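Local structure of cytosol aminopeptidase (Staphylococcus aureus subsp. aureus, 3KZW) at residues 275-280 / 328-333; 382-387 / 474-479. The protein probably acts as a metal-dependent cytosolic leucyl aminopeptidase, removing amino acids one at a time from the N termini of peptides. All blocks are in the same frame, centred on the assembly; numbering follows the deposited sequence.

Contact 1. Residues 275-280 / 328-333; sequences EAPIAL and NIVGVL
Leu280 and Ile329 mark the tight end of this contact. Leu280 CD1 lies 3.8 Å from Ile329 CG2, the two side chains crossing on the face of the sheet that also carries Ile278. Ile329 places CG2 there because that branch stands anti to the backbone N while CG1 swings beside it (chi1 -60°). Helix 308-322 closes over this face, with Ile316 against Leu280 and Ala320 against Ile329. On the other face Val330 CG1 packs 4.1 Å from Ala279 CB and 4.0 Å from Pro277 CG, and helix 368-380 lies beyond, touching Ala279 and Val332.

Between the two faces the backbones pair in parallel. Ile278 N donates to Asn328 O (2.7 Å), and the carbonyl of Ile278 then accepts from Val330 N; Leu280 repeats the pattern, its N bonded to Val330 O and its O accepting from Val332 N at 3.0 Å. This is a beta-alpha-beta crossover of the catalytic domain: strand 278-285 leads through helix 308-322 to strand 328-338, which lies beside it in the central sheet.

Toward residue 275 the strand pairing gives way to loop and solvent. Here the carboxamide of Asn328, itself buried, takes over from the backbone: ND2 reaches Glu275 O at 3.0 Å by a nearly straight bond (165° at the hydrogen), with the acceptor close to the amide plane. ND2 also bonds Lys273 O, and OD1 has a weak bond to Lys271 N; together these favour one rotation of the amide, the ND2 end being held more firmly than OD1. The exposed Glu275 side chain adds little to the pairing; its carboxylate leads away from Asn328 and forms a salt bridge with Lys271 through OE2.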
ATOM      1  N   GLU A 275     -36.346 -23.165  36.009  1.00  5.25           N
ATOM      2  CA  GLU A 275     -36.650 -22.714  34.661  1.00  4.71           C
ATOM      3  C   GLU A 275     -35.400 -22.423  33.844  1.00  4.12           C
ATOM      4  O   GLU A 275     -34.452 -21.795  34.323  1.00  4.10           O
ATOM      5  CB  GLU A 275     -37.577 -21.493  34.686  1.00  4.86           C
ATOM      6  CG  GLU A 275     -37.825 -20.884  33.306  1.00  5.60           C
ATOM      7  CD  GLU A 275     -39.284 -20.553  33.036  1.00  6.75           C
ATOM      8  OE1 GLU A 275     -40.181 -21.254  33.561  1.00  6.66           O
ATOM      9  OE2 GLU A 275     -39.529 -19.590  32.275  1.00  7.30           O
ATOM     10  N   ALA A 276     -35.428 -22.906  32.605  1.00  3.27           N
ATOM     11  CA  ALA A 276     -34.425 -22.619  31.581  1.00  2.91           C
ATOM     12  C   ALA A 276     -33.927 -21.172  31.621  1.00  2.77           C
ATOM     13  O   ALA A 276     -34.720 -20.232  31.489  1.00  2.71           O
ATOM     14  CB  ALA A 276     -34.987 -22.950  30.205  1.00  2.77           C
ATOM     15  N   PRO A 277     -32.605 -20.992  31.805  1.00  2.70           N
ATOM     16  CA  PRO A 277     -32.022 -19.659  31.914  1.00  2.65           C
ATOM     17  C   PRO A 277     -31.853 -18.966  30.563  1.00  2.63           C
ATOM     18  O   PRO A 277     -32.011 -19.590  29.515  1.00  2.57           O
ATOM     19  CB  PRO A 277     -30.652 -19.934  32.544  1.00  2.63           C
ATOM     20  CG  PRO A 277     -30.290 -21.287  32.070  1.00  2.62           C
ATOM     21  CD  PRO A 277     -31.583 -22.051  31.924  1.00  2.69           C
ATOM     22  N   ILE A 278     -31.555 -17.671  30.605  1.00  2.66           N
ATOM     23  CA  ILE A 278     -31.172 -16.920  29.418  1.00  2.62           C
ATOM     24  C   ILE A 278     -29.647 -16.871  29.376  1.00  2.62           C
ATOM     25  O   ILE A 278     -29.007 -16.424  30.332  1.00  2.61           O
ATOM     26  CB  ILE A 278     -31.778 -15.501  29.428  1.00  2.60           C
ATOM     27  CG1 ILE A 278     -33.302 -15.583  29.309  1.00  2.59           C
ATOM     28  CG2 ILE A 278     -31.203 -14.653  28.297  1.00  2.60           C
ATOM     29  CD1 ILE A 278     -34.032 -14.341  29.772  1.00  2.66           C
ATOM     30  N   ALA A 279     -29.072 -17.355  28.278  1.00  2.61           N
ATOM     31  CA  ALA A 279     -27.620 -17.382  28.115  1.00  2.60           C
ATOM     32  C   ALA A 279     -27.114 -16.090  27.502  1.00  2.60           C
ATOM     33  O   ALA A 279     -27.558 -15.688  26.428  1.00  2.61           O
ATOM     34  CB  ALA A 279     -27.191 -18.571  27.273  1.00  2.62           C
ATOM     35  N   LEU A 280     -26.189 -15.442  28.202  1.00  2.62           N
ATOM     36  CA  LEU A 280     -25.524 -14.250  27.696  1.00  2.61           C
ATOM     37  C   LEU A 280     -24.027 -14.512  27.561  1.00  2.64           C
ATOM     38  O   LEU A 280     -23.321 -14.678  28.558  1.00  2.63           O
ATOM     39  CB  LEU A 280     -25.794 -13.044  28.600  1.00  2.60           C
ATOM     40  CG  LEU A 280     -27.249 -12.627  28.849  1.00  2.63           C
ATOM     41  CD1 LEU A 280     -27.299 -11.503  29.871  1.00  2.61           C
ATOM     42  CD2 LEU A 280     -27.959 -12.208  27.566  1.00  2.66           C
ATOM     43  N   ASN A 328     -33.896 -15.898  35.142  1.00  2.65           N
ATOM     44  CA  ASN A 328     -32.701 -16.710  35.319  1.00  2.61           C
ATOM     45  C   ASN A 328     -31.711 -16.415  34.206  1.00  2.63           C
ATOM     46  O   ASN A 328     -32.059 -16.483  33.028  1.00  2.66           O
ATOM     47  CB  ASN A 328     -33.043 -18.201  35.356  1.00  2.63           C
ATOM     48  CG  ASN A 328     -33.799 -18.604  36.614  1.00  2.68           C
ATOM     49  OD1 ASN A 328     -33.912 -17.833  37.568  1.00  2.73           O
ATOM     50  ND2 ASN A 328     -34.319 -19.822  36.618  1.00  2.74           N
ATOM     51  N   ILE A 329     -30.485 -16.066  34.587  1.00  2.64           N
ATOM     52  CA  ILE A 329     -29.435 -15.732  33.627  1.00  2.65           C
ATOM     53  C   ILE A 329     -28.170 -16.546  33.893  1.00  2.69           C
ATOM     54  O   ILE A 329     -27.729 -16.677  35.039  1.00  2.70           O
ATOM     55  CB  ILE A 329     -29.083 -14.215  33.653  1.00  2.63           C
ATOM     56  CG1 ILE A 329     -30.304 -13.363  33.298  1.00  2.63           C
ATOM     57  CG2 ILE A 329     -27.934 -13.905  32.696  1.00  2.60           C
ATOM     58  CD1 ILE A 329     -30.163 -11.895  33.654  1.00  2.64           C
ATOM     59  N   VAL A 330     -27.604 -17.098  32.823  1.00  2.69           N
ATOM     60  CA  VAL A 330     -26.267 -17.669  32.863  1.00  2.66           C
ATOM     61  C   VAL A 330     -25.362 -16.886  31.911  1.00  2.65           C
ATOM     62  O   VAL A 330     -25.655 -16.757  30.723  1.00  2.68           O
ATOM     63  CB  VAL A 330     -26.253 -19.204  32.577  1.00  2.66           C
ATOM     64  CG1 VAL A 330     -26.818 -19.534  31.191  1.00  2.74           C
ATOM     65  CG2 VAL A 330     -24.847 -19.770  32.739  1.00  2.71           C
ATOM     66  N   GLY A 331     -24.281 -16.336  32.452  1.00  2.66           N
ATOM     67  CA  GLY A 331     -23.336 -15.551  31.671  1.00  2.61           C
ATOM     68  C   GLY A 331     -22.044 -16.310  31.475  1.00  2.67           C
ATOM     69  O   GLY A 331     -21.468 -16.813  32.440  1.00  2.74           O
ATOM     70  N   VAL A 332     -21.597 -16.403  30.225  1.00  2.67           N
ATOM     71  CA  VAL A 332     -20.345 -17.086  29.899  1.00  2.65           C
ATOM     72  C   VAL A 332     -19.389 -16.109  29.227  1.00  2.67           C
ATOM     73  O   VAL A 332     -19.720 -15.506  28.203  1.00  2.65           O
ATOM     74  CB  VAL A 332     -20.570 -18.324  28.990  1.00  2.66           C
ATOM     75  CG1 VAL A 332     -19.257 -19.066  28.749  1.00  2.59           C
ATOM     76  CG2 VAL A 332     -21.610 -19.264  29.597  1.00  2.59           C
ATOM     77  N   LEU A 333     -18.206 -15.954  29.817  1.00  2.73           N
ATOM     78  CA  LEU A 333     -17.190 -15.050  29.291  1.00  2.67           C
ATOM     79  C   LEU A 333     -15.941 -15.818  28.887  1.00  2.68           C
ATOM     80  O   LEU A 333     -15.337 -16.516  29.705  1.00  2.69           O
ATOM     81  CB  LEU A 333     -16.843 -13.965  30.317  1.00  2.62           C
ATOM     82  CG  LEU A 333     -17.990 -13.243  31.030  1.00  2.62           C
ATOM     83  CD1 LEU A 333     -17.432 -12.302  32.075  1.00  2.64           C
ATOM     84  CD2 LEU A 333     -18.887 -12.490  30.056  1.00  2.63           C
TER

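Contact 2. Residues 382-387 / 474-479; sequences YQPSVI and GQTPHI. With NA (sodium ion), chain R.
Ile387 N and Pro477 O open the backbone pairing with a 2.8 Å hydrogen bond, and Ile387 O accepts one of equal length from Ile479 N. Both are nearly straight, so Ile387 is held through both its N-H and its carbonyl by the parallel neighbour, the two bonds falling on the residues either side of His478.

Among the side-chain contacts, Ile387 works with two branches. CG2, anti to the backbone N, lies over the centre of one face of the His478 ring, 4.1 Å from its centroid, in a CH-pi contact only 9° off the ring normal. CD1, at the end of the other branch, reaches Thr476 CG2 at 3.9 Å. Next to this, Val386 CG2 meets Pro477 CB at 4.1 Å, while the proline ring also leans over Ser385 O. Strands 386-391 and 478-482 are adjacent parallel members of the central mixed sheet of the catalytic domain, and Ile416 of helix 414-426 packs on Val386 and Ile479.

Polar side chains look outside the pair for their partners. The His478 ring is held at both nitrogens, NE2 by Asp389 OD2 and ND1 by Ser473 OG, which fixes the face offered to Ile387. Thr476 OG1 bonds Asn380 OD1, leaving its methyl turned to the isoleucine.

Metal coordination belongs to the loop ahead of the strand. A sodium ion binds Gly474 O at 2.5 Å, Thr470 O and two waters. One of these, water 1, also donates a hydrogen bond to Thr476 O at 2.7 Å, so the ion bridges the end of helix 461-470 to the turn entering strand 478-482.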
ATOM      1  N   TYR A 382     -26.257 -25.730  29.431  1.00  2.70           N
ATOM      2  CA  TYR A 382     -27.215 -25.288  30.441  1.00  2.66           C
ATOM      3  C   TYR A 382     -28.657 -25.343  29.933  1.00  2.67           C
ATOM      4  O   TYR A 382     -29.598 -25.058  30.681  1.00  2.68           O
ATOM      5  CB  TYR A 382     -26.875 -23.869  30.911  1.00  2.62           C
ATOM      6  CG  TYR A 382     -25.649 -23.786  31.795  1.00  2.66           C
ATOM      7  CD1 TYR A 382     -24.376 -23.635  31.245  1.00  2.71           C
ATOM      8  CD2 TYR A 382     -25.762 -23.849  33.184  1.00  2.66           C
ATOM      9  CE1 TYR A 382     -23.245 -23.554  32.055  1.00  2.63           C
ATOM     10  CE2 TYR A 382     -24.638 -23.770  34.002  1.00  2.68           C
ATOM     11  CZ  TYR A 382     -23.384 -23.623  33.429  1.00  2.69           C
ATOM     12  OH  TYR A 382     -22.269 -23.545  34.227  1.00  2.76           O
ATOM     13  N   GLN A 383     -28.815 -25.719  28.662  1.00  2.67           N
ATOM     14  CA  GLN A 383     -30.118 -25.783  27.984  1.00  2.70           C
ATOM     15  C   GLN A 383     -30.927 -24.485  28.136  1.00  2.69           C
ATOM     16  O   GLN A 383     -31.986 -24.477  28.771  1.00  2.75           O
ATOM     17  CB  GLN A 383     -30.928 -27.002  28.442  1.00  2.67           C
ATOM     18  CG  GLN A 383     -30.312 -28.337  28.053  1.00  2.73           C
ATOM     19  CD  GLN A 383     -31.028 -29.514  28.681  1.00  2.84           C
ATOM     20  OE1 GLN A 383     -32.196 -29.778  28.383  1.00  2.85           O
ATOM     21  NE2 GLN A 383     -30.328 -30.232  29.556  1.00  2.87           N
ATOM     22  N   PRO A 384     -30.423 -23.383  27.557  1.00  2.66           N
ATOM     23  CA  PRO A 384     -31.101 -22.103  27.696  1.00  2.66           C
ATOM     24  C   PRO A 384     -32.265 -21.965  26.722  1.00  2.65           C
ATOM     25  O   PRO A 384     -32.327 -22.692  25.728  1.00  2.65           O
ATOM     26  CB  PRO A 384     -30.004 -21.083  27.359  1.00  2.66           C
ATOM     27  CG  PRO A 384     -28.832 -21.874  26.825  1.00  2.61           C
ATOM     28  CD  PRO A 384     -29.255 -23.286  26.664  1.00  2.66           C
ATOM     29  N   SER A 385     -33.177 -21.042  27.013  1.00  2.63           N
ATOM     30  CA  SER A 385     -34.298 -20.755  26.122  1.00  2.66           C
ATOM     31  C   SER A 385     -33.827 -19.940  24.924  1.00  2.67           C
ATOM     32  O   SER A 385     -34.390 -20.044  23.830  1.00  2.71           O
ATOM     33  CB  SER A 385     -35.412 -20.014  26.865  1.00  2.64           C
ATOM     34  OG  SER A 385     -34.949 -18.781  27.384  1.00  2.67           O
ATOM     35  N   VAL A 386     -32.792 -19.130  25.146  1.00  2.65           N
ATOM     36  CA  VAL A 386     -32.180 -18.303  24.104  1.00  2.63           C
ATOM     37  C   VAL A 386     -30.716 -18.023  24.442  1.00  2.62           C
ATOM     38  O   VAL A 386     -30.352 -17.904  25.613  1.00  2.64           O
ATOM     39  CB  VAL A 386     -32.966 -16.972  23.874  1.00  2.64           C
ATOM     40  CG1 VAL A 386     -32.878 -16.045  25.089  1.00  2.62           C
ATOM     41  CG2 VAL A 386     -32.495 -16.262  22.607  1.00  2.63           C
ATOM     42  N   ILE A 387     -29.881 -17.946  23.410  1.00  2.64           N
ATOM     43  CA  ILE A 387     -28.481 -17.564  23.567  1.00  2.64           C
ATOM     44  C   ILE A 387     -28.257 -16.221  22.878  1.00  2.64           C
ATOM     45  O   ILE A 387     -28.613 -16.043  21.712  1.00  2.70           O
ATOM     46  CB  ILE A 387     -27.512 -18.636  22.992  1.00  2.65           C
ATOM     47  CG1 ILE A 387     -27.694 -19.972  23.719  1.00  2.64           C
ATOM     48  CG2 ILE A 387     -26.056 -18.165  23.092  1.00  2.63           C
ATOM     49  CD1 ILE A 387     -26.973 -21.144  23.073  1.00  2.65           C
ATOM     50  N   GLY A 474     -26.408 -25.094  17.790  1.00  2.68           N
ATOM     51  CA  GLY A 474     -27.304 -26.108  17.249  1.00  2.63           C
ATOM     52  C   GLY A 474     -28.599 -25.472  16.787  1.00  2.69           C
ATOM     53  O   GLY A 474     -28.583 -24.527  15.995  1.00  2.75           O
ATOM     54  N   GLN A 475     -29.720 -25.979  17.294  1.00  2.71           N
ATOM     55  CA  GLN A 475     -31.037 -25.451  16.942  1.00  2.66           C
ATOM     56  C   GLN A 475     -31.592 -24.491  17.996  1.00  2.68           C
ATOM     57  O   GLN A 475     -32.693 -23.959  17.839  1.00  2.73           O
ATOM     58  CB  GLN A 475     -32.024 -26.593  16.670  1.00  2.67           C
ATOM     59  CG  GLN A 475     -31.671 -27.454  15.458  1.00  2.79           C
ATOM     60  CD  GLN A 475     -31.566 -26.649  14.168  1.00  2.93           C
ATOM     61  OE1 GLN A 475     -32.574 -26.186  13.628  1.00  2.93           O
ATOM     62  NE2 GLN A 475     -30.342 -26.483  13.667  1.00  2.77           N
ATOM     63  N   THR A 476     -30.821 -24.273  19.062  1.00  2.64           N
ATOM     64  CA  THR A 476     -31.187 -23.335  20.125  1.00  2.63           C
ATOM     65  C   THR A 476     -31.272 -21.913  19.572  1.00  2.64           C
ATOM     66  O   THR A 476     -30.358 -21.477  18.871  1.00  2.71           O
ATOM     67  CB  THR A 476     -30.159 -23.374  21.276  1.00  2.61           C
ATOM     68  OG1 THR A 476     -29.979 -24.728  21.707  1.00  2.64           O
ATOM     69  CG2 THR A 476     -30.615 -22.523  22.457  1.00  2.64           C
ATOM     70  N   PRO A 477     -32.379 -21.196  19.863  1.00  2.65           N
ATOM     71  CA  PRO A 477     -32.520 -19.794  19.473  1.00  2.65           C
ATOM     72  C   PRO A 477     -31.286 -18.972  19.840  1.00  2.63           C
ATOM     73  O   PRO A 477     -30.896 -18.922  21.007  1.00  2.66           O
ATOM     74  CB  PRO A 477     -33.740 -19.338  20.276  1.00  2.66           C
ATOM     75  CG  PRO A 477     -34.581 -20.555  20.363  1.00  2.56           C
ATOM     76  CD  PRO A 477     -33.619 -21.712  20.477  1.00  2.64           C
ATOM     77  N   HIS A 478     -30.680 -18.348  18.835  1.00  2.61           N
ATOM     78  CA  HIS A 478     -29.404 -17.659  18.996  1.00  2.65           C
ATOM     79  C   HIS A 478     -29.429 -16.303  18.294  1.00  2.67           C
ATOM     80  O   HIS A 478     -29.750 -16.217  17.105  1.00  2.69           O
ATOM     81  CB  HIS A 478     -28.275 -18.524  18.419  1.00  2.62           C
ATOM     82  CG  HIS A 478     -26.893 -18.063  18.777  1.00  2.66           C
ATOM     83  ND1 HIS A 478     -25.823 -18.928  18.852  1.00  2.67           N
ATOM     84  CD2 HIS A 478     -26.404 -16.836  19.078  1.00  2.69           C
ATOM     85  CE1 HIS A 478     -24.735 -18.254  19.179  1.00  2.73           C
ATOM     86  NE2 HIS A 478     -25.061 -16.983  19.326  1.00  2.67           N
ATOM     87  N   ILE A 479     -29.100 -15.248  19.037  1.00  2.63           N
ATOM     88  CA  ILE A 479     -28.887 -13.931  18.440  1.00  2.65           C
ATOM     89  C   ILE A 479     -27.444 -13.469  18.650  1.00  2.68           C
ATOM     90  O   ILE A 479     -26.940 -13.455  19.772  1.00  2.73           O
ATOM     91  CB  ILE A 479     -29.868 -12.860  18.968  1.00  2.66           C
ATOM     92  CG1 ILE A 479     -31.319 -13.314  18.790  1.00  2.58           C
ATOM     93  CG2 ILE A 479     -29.639 -11.536  18.237  1.00  2.64           C
ATOM     94  CD1 ILE A 479     -32.332 -12.452  19.512  1.00  2.63           C
TER
HETATM   95 NA    NA R 497     -27.541 -22.487  14.947  1.00 29.39          NA
HETATM   96  O   HOH W   1     -29.000 -21.770  16.577  1.00  2.00           O
HETATM   97  O   HOH W   2     -26.696 -24.038  13.335  1.00  9.13           O

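Followed from the N terminus, the first of the four segments met is 275-280, at the start of strand 278-285; the chain then passes through helix 308-322, comes back to the same end of the sheet and runs on in parallel as strand 328-338, where contact 1 closes a loop of 47 residues. Only later, after helix 368-380, does it reach 382-387; contact 2 shuts a longer, 86-residue loop when 474-479 arrives. The two loops follow in series, neither nesting nor crossing. What joins them is strand 278-285, which has 328-338 along one edge and 386-391 along the other: Ala279 N probably bonds Val386 O at 3.0 Å. Strands 328-338, 278-285, 386-391 and 478-482 thus run side by side, all parallel.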